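Local coordinates for possible adhesin (Caldicellulosiruptor kronotskyensis, PDB 4WA0), which probably mediates attachment of this extremely thermophilic bacterium to cellulose, the part described being the beta-helical C-terminal domain of a longer membrane-associated tapirin, at residues 37-41 and 56-60; 100-106 and 120-126; 132-137 and 152-158. Where two conformers were deposited one is given. Numbering follows the deposited sequence.

Contact 1: residues 37-41 and 56-60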
ATOM      1  N   LEU A  37       1.173   7.656  -3.988  0.67 10.89           N
ATOM      2  CA  LEU A  37       1.831   6.748  -3.000  0.67 11.29           C
ATOM      3  C   LEU A  37       3.101   6.119  -3.590  0.67 11.41           C
ATOM      4  O   LEU A  37       3.006   5.282  -4.517  0.67 10.84           O
ATOM      5  CB  LEU A  37       0.821   5.694  -2.587  0.67 10.50           C
ATOM      6  CG  LEU A  37       0.920   5.110  -1.180  0.67 11.50           C
ATOM      7  CD1 LEU A  37      -0.310   4.272  -0.773  0.67 12.40           C
ATOM      8  CD2 LEU A  37       2.216   4.282  -1.070  0.67 12.21           C
ATOM      9  N   THR A  38       4.285   6.512  -3.073  1.00 11.62           N
ATOM     10  CA  THR A  38       5.563   6.072  -3.523  1.00 11.93           C
ATOM     11  C   THR A  38       6.187   5.241  -2.439  1.00 12.07           C
ATOM     12  O   THR A  38       6.478   5.711  -1.321  1.00 12.80           O
ATOM     13  CB  THR A  38       6.449   7.247  -3.903  1.00 12.57           C
ATOM     14  OG1 THR A  38       5.774   7.995  -4.956  1.00 14.46           O
ATOM     15  CG2 THR A  38       7.711   6.716  -4.416  1.00 12.27           C
ATOM     16  N   ILE A  39       6.286   3.971  -2.782  1.00 11.28           N
ATOM     17  CA  ILE A  39       6.837   2.949  -1.865  1.00 12.05           C
ATOM     18  C   ILE A  39       8.300   2.751  -2.203  1.00 11.90           C
ATOM     19  O   ILE A  39       8.676   2.202  -3.291  1.00 12.06           O
ATOM     20  CB  ILE A  39       6.062   1.634  -1.979  1.00 12.66           C
ATOM     21  CG1 ILE A  39       4.580   1.839  -1.618  1.00 14.42           C
ATOM     22  CG2 ILE A  39       6.701   0.574  -1.068  1.00 12.68           C
ATOM     23  CD1 ILE A  39       3.700   0.580  -1.709  1.00 15.92           C
ATOM     24  N   ASP A  40       9.141   3.132  -1.247  1.00 12.46           N
ATOM     25  CA  ASP A  40      10.588   2.970  -1.475  1.00 13.16           C
ATOM     26  C   ASP A  40      11.025   1.530  -1.244  1.00 14.16           C
ATOM     27  O   ASP A  40      10.302   0.674  -0.669  1.00 13.29           O
ATOM     28  CB  ASP A  40      11.427   3.947  -0.611  1.00 15.67           C
ATOM     29  CG  ASP A  40      12.685   4.446  -1.374  1.00 20.33           C
ATOM     30  OD1 ASP A  40      13.253   3.773  -2.394  1.00 25.02           O
ATOM     31  OD2 ASP A  40      13.163   5.503  -0.876  1.00 23.29           O
ATOM     32  N   GLY A  41      12.229   1.246  -1.751  1.00 12.38           N
ATOM     33  CA  GLY A  41      12.701  -0.145  -1.766  1.00 13.08           C
ATOM     34  C   GLY A  41      12.729  -0.848  -0.435  1.00 11.98           C
ATOM     35  O   GLY A  41      13.074  -0.254   0.579  1.00 11.46           O
HETATM   36  N   MSE A  56       0.435   5.036  -7.864  1.00 13.07           N
HETATM   37  CA  MSE A  56       1.229   4.202  -6.945  1.00 12.50           C
HETATM   38  C   MSE A  56       2.439   3.821  -7.675  1.00 12.85           C
HETATM   39  O   MSE A  56       2.384   3.372  -8.826  1.00 12.94           O
HETATM   40  CB  MSE A  56       0.515   2.934  -6.515  1.00 12.54           C
HETATM   41  CG  MSE A  56       1.295   2.070  -5.514  1.00 13.96           C
HETATM   42 SE   MSE A  56       0.107   0.696  -4.742  1.00 17.03          SE
HETATM   43  CE  MSE A  56      -1.280   1.548  -3.756  1.00 20.45           C
ATOM     44  N   VAL A  57       3.570   3.979  -7.018  1.00 11.40           N
ATOM     45  CA  VAL A  57       4.872   3.587  -7.578  1.00 10.91           C
ATOM     46  C   VAL A  57       5.574   2.757  -6.526  1.00 11.58           C
ATOM     47  O   VAL A  57       5.657   3.186  -5.350  1.00 10.19           O
ATOM     48  CB  VAL A  57       5.716   4.827  -7.900  1.00 11.66           C
ATOM     49  CG1 VAL A  57       7.124   4.454  -8.330  1.00 12.34           C
ATOM     50  CG2 VAL A  57       5.055   5.632  -9.003  1.00 12.43           C
ATOM     51  N   ILE A  58       6.159   1.645  -6.971  1.00  9.73           N
ATOM     52  CA  ILE A  58       6.896   0.714  -6.106  1.00 10.20           C
ATOM     53  C   ILE A  58       8.291   0.626  -6.655  1.00 11.15           C
ATOM     54  O   ILE A  58       8.489   0.167  -7.724  1.00 12.31           O
ATOM     55  CB  ILE A  58       6.266  -0.676  -5.941  1.00 11.93           C
ATOM     56  CG1 ILE A  58       4.801  -0.542  -5.548  1.00 13.48           C
ATOM     57  CG2 ILE A  58       7.145  -1.509  -4.972  1.00 11.69           C
ATOM     58  CD1 ILE A  58       4.035  -1.869  -5.532  1.00 14.50           C
ATOM     59  N   ASN A  59       9.242   1.129  -5.901  1.00 11.03           N
ATOM     60  CA  ASN A  59      10.626   1.145  -6.312  1.00 12.20           C
ATOM     61  C   ASN A  59      11.423  -0.041  -5.806  1.00 11.69           C
ATOM     62  O   ASN A  59      11.049  -0.692  -4.860  1.00 10.87           O
ATOM     63  CB  ASN A  59      11.226   2.486  -5.908  1.00 14.14           C
ATOM     64  CG  ASN A  59      10.686   3.617  -6.874  1.00 14.44           C
ATOM     65  OD1 ASN A  59      10.662   3.438  -8.099  1.00 23.92           O
ATOM     66  ND2 ASN A  59      10.316   4.670  -6.350  1.00 17.24           N
ATOM     67  N   GLN A  60      12.526  -0.280  -6.489  1.00 11.54           N
ATOM     68  CA  GLN A  60      13.519  -1.302  -6.130  1.00 11.80           C
ATOM     69  C   GLN A  60      14.848  -0.610  -5.873  1.00 12.65           C
ATOM     70  O   GLN A  60      15.088   0.481  -6.420  1.00 14.95           O
ATOM     71  CB  GLN A  60      13.696  -2.320  -7.276  1.00 11.23           C
ATOM     72  CG  GLN A  60      12.478  -3.223  -7.396  1.00 10.97           C
ATOM     73  CD  GLN A  60      12.619  -4.364  -8.372  1.00 11.39           C
ATOM     74  OE1 GLN A  60      13.473  -4.379  -9.268  1.00 10.20           O
ATOM     75  NE2 GLN A  60      11.722  -5.312  -8.255  1.00 11.58           N
TER
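Residues 37-41 and 56-60 illustrate how successive coils stack residue on residue, most exactly at Ile39 and Ile58. Both isoleucines adopt the same m,t rotamer and lie in register, so their delta branches run alongside each other, with Ile39 CD1 4.1 Å from Ile58 CG1. On the same buried face, Leu37 (t,t, one of two conformers) meets Met56, modelled as selenomethionine. Its extended t,t chain ends in an m turn about chi3 that brings Met56 CE to 4.2 Å from Leu37 CD1. This row belongs to the interior of a parallel beta-helix, where Leu37 and Met56 also touch Leu50 of strand 50-52. The parallel strands 37-39 and 56-58, their axes 4.8 Å apart at closest and at 6° to each other, are held by Val57 N to Leu37 O (2.9 Å), Ile39 N to Val57 O (2.8 Å) and Asn59 N to Ile39 O (2.9 Å). The other face carries Thr38 (m) and Val57 (t), with Thr38 OG1 4.3 Å from Val57 CB; the methyl Thr38 CG2 lies 3.8 Å from Asn59 ND2. Asn59 holds its m rotamer with OD1 accepting from Asn86 of the next coil. Asp40, with chi1 at -144° between the wells, folds OD1 back to accept from Gly41 N at 2.8 Å, and the same oxygen forms a salt bridge with Lys22 of the previous coil.

Contact 2: residues 100-106 and 120-126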
ATOM      1  N   ILE A 100      -7.286  -6.390  -6.569  1.00 12.61           N
ATOM      2  CA  ILE A 100      -6.541  -5.171  -6.980  1.00 12.51           C
ATOM      3  C   ILE A 100      -7.394  -4.422  -7.998  1.00 13.80           C
ATOM      4  O   ILE A 100      -7.945  -5.060  -8.918  1.00 13.57           O
ATOM      5  CB  ILE A 100      -5.121  -5.488  -7.501  1.00 13.50           C
ATOM      6  CG1 ILE A 100      -4.368  -4.212  -7.918  1.00 15.05           C
ATOM      7  CG2 ILE A 100      -5.081  -6.523  -8.661  1.00 14.49           C
ATOM      8  CD1 ILE A 100      -2.897  -4.348  -8.018  1.00 16.07           C
ATOM      9  N   TYR A 101      -7.525  -3.100  -7.833  1.00 13.36           N
ATOM     10  CA  TYR A 101      -8.153  -2.271  -8.803  1.00 12.92           C
ATOM     11  C   TYR A 101      -7.167  -1.199  -9.198  1.00 12.04           C
ATOM     12  O   TYR A 101      -6.589  -0.570  -8.304  1.00 12.08           O
ATOM     13  CB  TYR A 101      -9.382  -1.608  -8.174  1.00 14.54           C
ATOM     14  CG  TYR A 101      -9.907  -0.457  -8.975  1.00 14.20           C
ATOM     15  CD1 TYR A 101     -10.580  -0.708 -10.227  1.00 16.39           C
ATOM     16  CD2 TYR A 101      -9.632   0.869  -8.647  1.00 15.85           C
ATOM     17  CE1 TYR A 101     -10.983   0.354 -11.026  1.00 17.71           C
ATOM     18  CE2 TYR A 101     -10.098   1.934  -9.437  1.00 17.33           C
ATOM     19  CZ  TYR A 101     -10.742   1.677 -10.620  1.00 18.65           C
ATOM     20  OH  TYR A 101     -11.179   2.746 -11.403  1.00 23.07           O
ATOM     21  N   VAL A 102      -7.004  -0.958 -10.498  1.00 13.24           N
ATOM     22  CA  VAL A 102      -6.186   0.125 -11.029  1.00 13.38           C
ATOM     23  C   VAL A 102      -7.032   0.874 -12.040  1.00 14.75           C
ATOM     24  O   VAL A 102      -7.485   0.306 -13.050  1.00 14.56           O
ATOM     25  CB  VAL A 102      -4.898  -0.392 -11.638  1.00 12.43           C
ATOM     26  CG1 VAL A 102      -4.014   0.690 -12.166  1.00 13.19           C
ATOM     27  CG2 VAL A 102      -4.043  -1.152 -10.620  1.00 12.15           C
ATOM     28  N   GLY A 103      -7.156   2.190 -11.820  1.00 14.44           N
ATOM     29  CA  GLY A 103      -8.004   3.034 -12.663  1.00 15.36           C
ATOM     30  C   GLY A 103      -7.385   3.358 -13.994  1.00 16.58           C
ATOM     31  O   GLY A 103      -8.112   3.513 -14.971  1.00 20.03           O
ATOM     32  N   GLN A 104      -6.070   3.515 -14.052  1.00 14.34           N
ATOM     33  CA  GLN A 104      -5.340   3.731 -15.308  1.00 17.78           C
ATOM     34  C   GLN A 104      -4.433   2.482 -15.557  1.00 18.06           C
ATOM     35  O   GLN A 104      -4.911   1.381 -15.468  1.00 21.67           O
ATOM     36  CB  GLN A 104      -4.637   5.072 -15.278  1.00 17.92           C
ATOM     37  CG  GLN A 104      -5.633   6.229 -15.130  1.00 20.00           C
ATOM     38  CD  GLN A 104      -5.020   7.638 -14.932  1.00 24.82           C
ATOM     39  OE1 GLN A 104      -5.718   8.582 -14.590  1.00 33.45           O
ATOM     40  NE2 GLN A 104      -3.772   7.775 -15.175  1.00 31.23           N
ATOM     41  N   GLU A 105      -3.206   2.675 -15.941  1.00 18.95           N
ATOM     42  CA  GLU A 105      -2.388   1.594 -16.438  1.00 21.65           C
ATOM     43  C   GLU A 105      -1.672   0.864 -15.307  1.00 18.41           C
ATOM     44  O   GLU A 105      -1.347   1.504 -14.256  1.00 17.18           O
ATOM     45  CB  GLU A 105      -1.377   2.175 -17.348  1.00 26.06           C
ATOM     46  CG  GLU A 105      -2.003   2.558 -18.684  1.00 35.92           C
ATOM     47  CD  GLU A 105      -0.992   2.340 -19.755  1.00 44.22           C
ATOM     48  OE1 GLU A 105       0.212   2.547 -19.452  1.00 58.85           O
ATOM     49  OE2 GLU A 105      -1.354   1.947 -20.873  1.00 40.10           O
HETATM   50  N   MSE A 106      -1.605  -0.460 -15.403  0.55 15.73           N
HETATM   51  CA  MSE A 106      -0.791  -1.293 -14.509  0.55 13.21           C
HETATM   52  C   MSE A 106       0.445  -1.658 -15.254  0.55 13.07           C
HETATM   53  O   MSE A 106       0.357  -2.378 -16.241  0.55 10.66           O
HETATM   54  CB  MSE A 106      -1.499  -2.549 -14.042  0.55 14.98           C
HETATM   55  CG  MSE A 106      -0.565  -3.281 -13.088  0.55 16.68           C
HETATM   56 SE   MSE A 106      -1.368  -4.903 -12.302  0.55 21.84          SE
HETATM   57  CE  MSE A 106      -3.295  -4.462 -12.097  0.55 20.17           C
ATOM     58  N   PHE A 120      -8.961  -5.937 -11.449  1.00 12.84           N
ATOM     59  CA  PHE A 120      -9.822  -5.050 -12.254  1.00 13.34           C
ATOM     60  C   PHE A 120      -9.015  -3.904 -12.697  1.00 14.32           C
ATOM     61  O   PHE A 120      -8.456  -3.199 -11.823  1.00 14.31           O
ATOM     62  CB  PHE A 120     -10.976  -4.532 -11.412  1.00 13.93           C
ATOM     63  CG  PHE A 120     -11.923  -5.586 -10.962  1.00 15.02           C
ATOM     64  CD1 PHE A 120     -11.714  -6.274  -9.786  1.00 17.71           C
ATOM     65  CD2 PHE A 120     -13.031  -5.903 -11.733  1.00 17.90           C
ATOM     66  CE1 PHE A 120     -12.571  -7.282  -9.410  1.00 20.62           C
ATOM     67  CE2 PHE A 120     -13.887  -6.923 -11.358  1.00 18.06           C
ATOM     68  CZ  PHE A 120     -13.629  -7.622 -10.211  1.00 18.56           C
ATOM     69  N   SER A 121      -8.899  -3.699 -14.010  1.00 12.56           N
ATOM     70  CA  SER A 121      -8.181  -2.587 -14.563  1.00 14.37           C
ATOM     71  C   SER A 121      -9.077  -1.913 -15.550  1.00 16.38           C
ATOM     72  O   SER A 121      -9.725  -2.597 -16.401  1.00 14.20           O
ATOM     73  CB  SER A 121      -6.889  -2.990 -15.253  1.00 15.77           C
ATOM     74  OG  SER A 121      -6.475  -1.953 -16.143  1.00 18.56           O
ATOM     75  N   ASP A 122      -9.114  -0.590 -15.499  1.00 14.60           N
ATOM     76  CA  ASP A 122      -9.932   0.209 -16.423  1.00 15.00           C
ATOM     77  C   ASP A 122      -9.160   0.583 -17.683  1.00 17.51           C
ATOM     78  O   ASP A 122      -9.699   1.246 -18.575  1.00 18.33           O
ATOM     79  CB  ASP A 122     -10.549   1.450 -15.734  1.00 16.45           C
ATOM     80  CG  ASP A 122     -11.645   1.101 -14.769  1.00 19.27           C
ATOM     81  OD1 ASP A 122     -12.204  -0.033 -14.865  1.00 22.55           O
ATOM     82  OD2 ASP A 122     -11.992   2.022 -13.962  1.00 25.89           O
ATOM     83  N   SER A 123      -7.928   0.071 -17.805  1.00 15.53           N
ATOM     84  CA  SER A 123      -7.061   0.365 -18.931  1.00 17.37           C
ATOM     85  C   SER A 123      -6.181  -0.844 -19.249  1.00 15.69           C
ATOM     86  O   SER A 123      -6.654  -1.999 -19.237  1.00 15.08           O
ATOM     87  CB  SER A 123      -6.294   1.682 -18.635  1.00 19.26           C
ATOM     88  OG  SER A 123      -5.461   2.074 -19.706  1.00 21.40           O
ATOM     89  N   ASN A 124      -4.935  -0.615 -19.581  1.00 13.40           N
ATOM     90  CA  ASN A 124      -4.027  -1.666 -19.955  1.00 13.56           C
ATOM     91  C   ASN A 124      -3.275  -2.232 -18.751  1.00 11.49           C
ATOM     92  O   ASN A 124      -2.967  -1.531 -17.758  1.00 11.49           O
ATOM     93  CB  ASN A 124      -3.040  -1.125 -20.951  1.00 14.37           C
ATOM     94  CG  ASN A 124      -3.723  -0.384 -22.088  1.00 18.42           C
ATOM     95  OD1 ASN A 124      -4.628  -0.920 -22.771  1.00 17.10           O
ATOM     96  ND2 ASN A 124      -3.262   0.786 -22.343  1.00 18.03           N
ATOM     97  N   VAL A 125      -2.874  -3.502 -18.913  1.00 10.82           N
ATOM     98  CA  VAL A 125      -2.009  -4.195 -17.982  1.00 10.85           C
ATOM     99  C   VAL A 125      -0.773  -4.657 -18.762  1.00 11.99           C
ATOM    100  O   VAL A 125      -0.918  -5.440 -19.654  1.00 13.62           O
ATOM    101  CB  VAL A 125      -2.682  -5.349 -17.241  1.00 11.92           C
ATOM    102  CG1 VAL A 125      -1.719  -6.086 -16.321  1.00 13.35           C
ATOM    103  CG2 VAL A 125      -3.889  -4.836 -16.476  1.00 12.12           C
ATOM    104  N   LYS A 126       0.388  -4.087 -18.469  1.00 10.76           N
ATOM    105  CA  LYS A 126       1.644  -4.317 -19.205  1.00 12.36           C
ATOM    106  C   LYS A 126       2.671  -4.954 -18.273  1.00 11.90           C
ATOM    107  O   LYS A 126       2.948  -4.382 -17.214  1.00 11.91           O
ATOM    108  CB  LYS A 126       2.130  -3.012 -19.761  1.00 12.66           C
ATOM    109  CG  LYS A 126       3.372  -3.253 -20.560  1.00 16.04           C
ATOM    110  CD  LYS A 126       3.957  -2.003 -21.121  1.00 17.95           C
ATOM    111  CE  LYS A 126       5.340  -2.376 -21.696  1.00 21.03           C
ATOM    112  NZ  LYS A 126       5.808  -1.253 -22.537  1.00 26.45           N
TER
HETATM  113  O   HOH W   1     -10.789   4.982 -14.080  1.00 41.91           O
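Two successive coils turn the same corner here, and the contact is a pair of parallel bridged strand ends joined by two stacked loops. Residues 100-102 and 120-121 belong to one sheet; after the bend, Met106 and Val125 belong to another. Before the corner, Phe120 N donates to Ile100 O (2.9 Å), Val102 N to Phe120 O (3.0 Å) and Asp122 N to Val102 O (3.1 Å). Beyond it, Met106 N donates to Asn124 O (2.9 Å) and Lys126 N to Met106 O (2.8 Å). Such equivalent corners, repeated coil after coil, are how a parallel beta-helix passes from one sheet to the next while keeping its register: every residue from Tyr101 to Met106 faces its partner 19 positions on. In the bend itself, Ser121 OG accepts from Ser123 N at 3.0 Å, an ST turn that shapes the second loop. Main-chain bonding between the coils lapses there, and side chains link them instead: Asn124 ND2 donates to Glu105 OE2 at 2.7 Å, while Glu105 OE1 accepts from Gln107. Next to the corner, Tyr101 OH donates to Asp122 OD2 at 2.8 Å, and a water gives hydrogen bonds to that carboxylate oxygen and to Gly103 O, each at 3.2 Å. Tyr101 CD1 rests 4.0 Å from Phe120 CB on the outer face, where Phe120 also touches Pro216. Beyond the bend, on the face that also carries Val102 and Ser121, Met106 CB meets Val125 CG2 at 4.1 Å, and Met106 also packs on Leu119.

Contact 3: residues 132-137 and 152-158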
ATOM      1  N   VAL A 132       9.172 -11.246 -14.485  1.00  9.96           N
ATOM      2  CA  VAL A 132       7.928 -10.584 -14.143  1.00  9.88           C
ATOM      3  C   VAL A 132       6.794 -11.625 -14.348  1.00 10.70           C
ATOM      4  O   VAL A 132       6.405 -11.915 -15.528  1.00 11.96           O
ATOM      5  CB  VAL A 132       7.666  -9.390 -15.019  1.00 11.21           C
ATOM      6  CG1 VAL A 132       6.373  -8.680 -14.535  1.00 11.82           C
ATOM      7  CG2 VAL A 132       8.826  -8.417 -14.981  1.00 13.20           C
ATOM      8  N   ASN A 133       6.289 -12.197 -13.274  1.00 10.79           N
ATOM      9  CA  ASN A 133       5.355 -13.343 -13.362  1.00 11.07           C
ATOM     10  C   ASN A 133       4.093 -13.026 -12.589  1.00 10.69           C
ATOM     11  O   ASN A 133       4.152 -12.790 -11.362  1.00 12.17           O
ATOM     12  CB  ASN A 133       6.006 -14.562 -12.774  1.00 13.20           C
ATOM     13  CG  ASN A 133       7.177 -15.042 -13.596  1.00 13.01           C
ATOM     14  OD1 ASN A 133       7.106 -15.047 -14.805  1.00 14.39           O
ATOM     15  ND2 ASN A 133       8.303 -15.304 -12.944  1.00 15.33           N
HETATM   16  N   MSE A 134       2.974 -12.896 -13.281  1.00  9.88           N
HETATM   17  CA  MSE A 134       1.663 -12.722 -12.644  1.00 10.99           C
HETATM   18  C   MSE A 134       0.795 -13.892 -12.684  1.00 10.89           C
HETATM   19  O   MSE A 134       0.728 -14.614 -13.714  1.00 11.61           O
HETATM   20  CB  MSE A 134       0.996 -11.554 -13.368  1.00 11.29           C
HETATM   21  CG  MSE A 134      -0.269 -11.149 -12.652  1.00 13.70           C
HETATM   22 SE   MSE A 134      -1.110  -9.495 -13.349  1.00 19.54          SE
HETATM   23  CE  MSE A 134      -1.751 -10.280 -14.939  1.00 16.72           C
ATOM     24  N   GLU A 135       0.066 -14.122 -11.611  1.00 11.16           N
ATOM     25  CA  GLU A 135      -0.936 -15.232 -11.583  1.00 11.87           C
ATOM     26  C   GLU A 135      -2.266 -14.625 -11.202  1.00 13.15           C
ATOM     27  O   GLU A 135      -2.302 -13.806 -10.271  1.00 14.89           O
ATOM     28  CB  GLU A 135      -0.633 -16.285 -10.535  1.00 14.68           C
ATOM     29  CG  GLU A 135       0.698 -16.900 -10.786  1.00 18.55           C
ATOM     30  CD  GLU A 135       1.092 -18.077  -9.919  1.00 24.76           C
ATOM     31  OE1 GLU A 135       0.406 -18.433  -8.929  1.00 27.28           O
ATOM     32  OE2 GLU A 135       2.144 -18.619 -10.285  1.00 28.72           O
ATOM     33  N   VAL A 136      -3.343 -15.065 -11.848  1.00 10.61           N
ATOM     34  CA  VAL A 136      -4.705 -14.663 -11.495  1.00 11.63           C
ATOM     35  C   VAL A 136      -5.439 -15.906 -11.075  1.00 12.40           C
ATOM     36  O   VAL A 136      -5.495 -16.886 -11.836  1.00 13.45           O
ATOM     37  CB  VAL A 136      -5.425 -13.970 -12.656  1.00 12.93           C
ATOM     38  CG1 VAL A 136      -6.871 -13.707 -12.251  1.00 14.34           C
ATOM     39  CG2 VAL A 136      -4.678 -12.697 -13.049  1.00 15.87           C
ATOM     40  N   SER A 137      -5.935 -15.922  -9.834  1.00 12.17           N
ATOM     41  CA  SER A 137      -6.515 -17.197  -9.362  1.00 14.15           C
ATOM     42  C   SER A 137      -7.987 -17.366  -9.679  1.00 14.52           C
ATOM     43  O   SER A 137      -8.418 -18.550  -9.849  1.00 15.89           O
ATOM     44  CB  SER A 137      -6.124 -17.470  -7.878  1.00 16.37           C
ATOM     45  OG  SER A 137      -6.783 -16.667  -7.004  1.00 20.30           O
ATOM     46  N   ALA A 152       8.238 -11.773 -19.541  1.00 10.95           N
ATOM     47  CA  ALA A 152       7.201 -11.817 -18.567  1.00 10.84           C
ATOM     48  C   ALA A 152       6.323 -13.019 -18.827  1.00 10.72           C
ATOM     49  O   ALA A 152       6.219 -13.473 -19.982  1.00 10.48           O
ATOM     50  CB  ALA A 152       6.409 -10.531 -18.554  1.00 11.11           C
ATOM     51  N   THR A 153       5.714 -13.553 -17.791  1.00 10.65           N
ATOM     52  CA  THR A 153       4.665 -14.552 -17.923  1.00 11.57           C
ATOM     53  C   THR A 153       3.376 -14.183 -17.158  1.00 10.86           C
ATOM     54  O   THR A 153       3.428 -13.476 -16.155  1.00 10.25           O
ATOM     55  CB  THR A 153       5.055 -16.002 -17.532  1.00 12.83           C
ATOM     56  OG1 THR A 153       5.201 -16.169 -16.126  1.00 14.05           O
ATOM     57  CG2 THR A 153       6.436 -16.333 -18.142  1.00 14.08           C
ATOM     58  N   VAL A 154       2.264 -14.726 -17.619  1.00 12.01           N
ATOM     59  CA  VAL A 154       0.970 -14.633 -16.948  1.00 11.37           C
ATOM     60  C   VAL A 154       0.383 -16.042 -16.926  1.00 12.69           C
ATOM     61  O   VAL A 154       0.351 -16.758 -17.950  1.00 12.85           O
ATOM     62  CB  VAL A 154      -0.008 -13.637 -17.614  1.00 13.30           C
ATOM     63  CG1 VAL A 154      -1.347 -13.721 -16.942  1.00 13.87           C
ATOM     64  CG2 VAL A 154       0.525 -12.183 -17.531  1.00 14.12           C
ATOM     65  N   THR A 155      -0.079 -16.424 -15.750  1.00 12.09           N
ATOM     66  CA  THR A 155      -0.748 -17.715 -15.513  1.00 12.63           C
ATOM     67  C   THR A 155      -2.149 -17.487 -15.073  1.00 12.91           C
ATOM     68  O   THR A 155      -2.380 -16.767 -14.085  1.00 13.08           O
ATOM     69  CB  THR A 155       0.005 -18.563 -14.494  1.00 13.28           C
ATOM     70  OG1 THR A 155       1.320 -18.816 -14.978  1.00 14.54           O
ATOM     71  CG2 THR A 155      -0.648 -19.901 -14.305  1.00 14.48           C
ATOM     72  N   LEU A 156      -3.110 -18.083 -15.802  1.00 12.15           N
ATOM     73  CA  LEU A 156      -4.525 -18.035 -15.420  1.00 12.38           C
ATOM     74  C   LEU A 156      -4.795 -19.359 -14.705  1.00 13.76           C
ATOM     75  O   LEU A 156      -4.748 -20.434 -15.316  1.00 14.10           O
ATOM     76  CB  LEU A 156      -5.465 -17.750 -16.639  1.00 14.63           C
ATOM     77  CG  LEU A 156      -4.922 -16.562 -17.527  1.00 15.16           C
ATOM     78  CD1 LEU A 156      -5.930 -16.313 -18.668  1.00 18.19           C
ATOM     79  CD2 LEU A 156      -4.727 -15.311 -16.694  1.00 15.33           C
ATOM     80  N   LYS A 157      -5.041 -19.313 -13.398  1.00 13.43           N
ATOM     81  CA  LYS A 157      -5.118 -20.572 -12.626  1.00 15.16           C
ATOM     82  C   LYS A 157      -6.430 -21.305 -12.916  1.00 14.68           C
ATOM     83  O   LYS A 157      -7.360 -20.811 -13.536  1.00 15.53           O
ATOM     84  CB  LYS A 157      -4.940 -20.334 -11.120  1.00 17.50           C
ATOM     85  CG  LYS A 157      -3.662 -19.565 -10.759  1.00 19.45           C
ATOM     86  CD  LYS A 157      -2.429 -20.395 -10.890  1.00 23.80           C
ATOM     87  CE  LYS A 157      -2.301 -21.369  -9.731  1.00 25.42           C
ATOM     88  NZ  LYS A 157      -1.161 -22.291 -10.018  1.00 28.68           N
ATOM     89  N   SER A 158      -6.534 -22.518 -12.400  1.00 17.53           N
ATOM     90  CA  SER A 158      -7.673 -23.365 -12.764  1.00 18.39           C
ATOM     91  C   SER A 158      -9.034 -22.754 -12.478  1.00 16.78           C
ATOM     92  O   SER A 158      -9.256 -22.149 -11.404  1.00 16.34           O
ATOM     93  CB  SER A 158      -7.535 -24.761 -12.160  1.00 22.75           C
ATOM     94  OG  SER A 158      -7.471 -24.654 -10.778  1.00 29.33           O
TER
HETATM   95  O   HOH W   2       2.983 -16.517 -14.338  1.00 14.36           O
HETATM   96  O   HOH W   3       1.501 -21.206 -11.213  1.00 45.80           O
HETATM   97  O   HOH W   4     -10.749 -20.016 -10.061  1.00 24.44           O
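Val132, Met134 and Val136 in one coil lie over Ala152, Val154 and Leu156 in the next, forming a buried apolar row. Val132 CB stands 3.9 Å from Ala152 CB, the selenomethionine methyl Met134 CE lies 3.9 Å from Val154 CG2, and Val136 CB is 4.3 Å from Leu156 CD2. Leu127, from the preceding strand 125-128, touches Val132, Met134, Ala152 and Val154. Outward from this row come the backbones, the axes of strands 132-136 and 153-156 running parallel to within 14° and 4.7 Å apart at closest. Five hydrogen bonds alternate along them: Thr153 N to Val132 O (2.9 Å), Met134 N to Thr153 O (3.0 Å), Thr155 N to Met134 O (2.8 Å), Val136 N to Thr155 O (3.0 Å) and Lys157 N to Val136 O (2.9 Å). On the opposite face the side chains are polar and water enters the pattern. One water donates to Met134 O at 3.0 Å and to Thr153 OG1 at 2.9 Å, and is also hydrogen-bonded to Thr155 OG1 at 2.9 Å. Glu135 and Lys157 are too far apart for a salt bridge, with Glu135 OE1 4.3 Å from Lys157 NZ. A second water joins them instead, giving to Glu135 OE2 at 2.8 Å and accepting from Lys157 NZ at 3.1 Å, while that amine forms its salt bridge with Glu178 of the following coil. An apolar row facing inward and a polar row facing outward, repeated in register one coil (20 residues) on, is what one wall of a parallel beta-helix looks like.

How the contacts relate
From the N terminus, the chain winds through successive coils, and each contact closes about one of them, joining a strand or corner to its equivalent 19 or 20 residues later. Contact 1 closes first, then contact 2, then contact 3; the three run in series, so none nests in or crosses another. Contacts 1 and 2 share a sheet, with strand 83-85 between 56-58 and 106-108, and their centres are about 17 Å apart. Contact 2 also reaches the mixed sheet through 99-102 and 119-121. Strand 125-128 then leads to 132-136, carrying the chain into the third sheet at contact 3. Together they sample all three walls of the beta-helix.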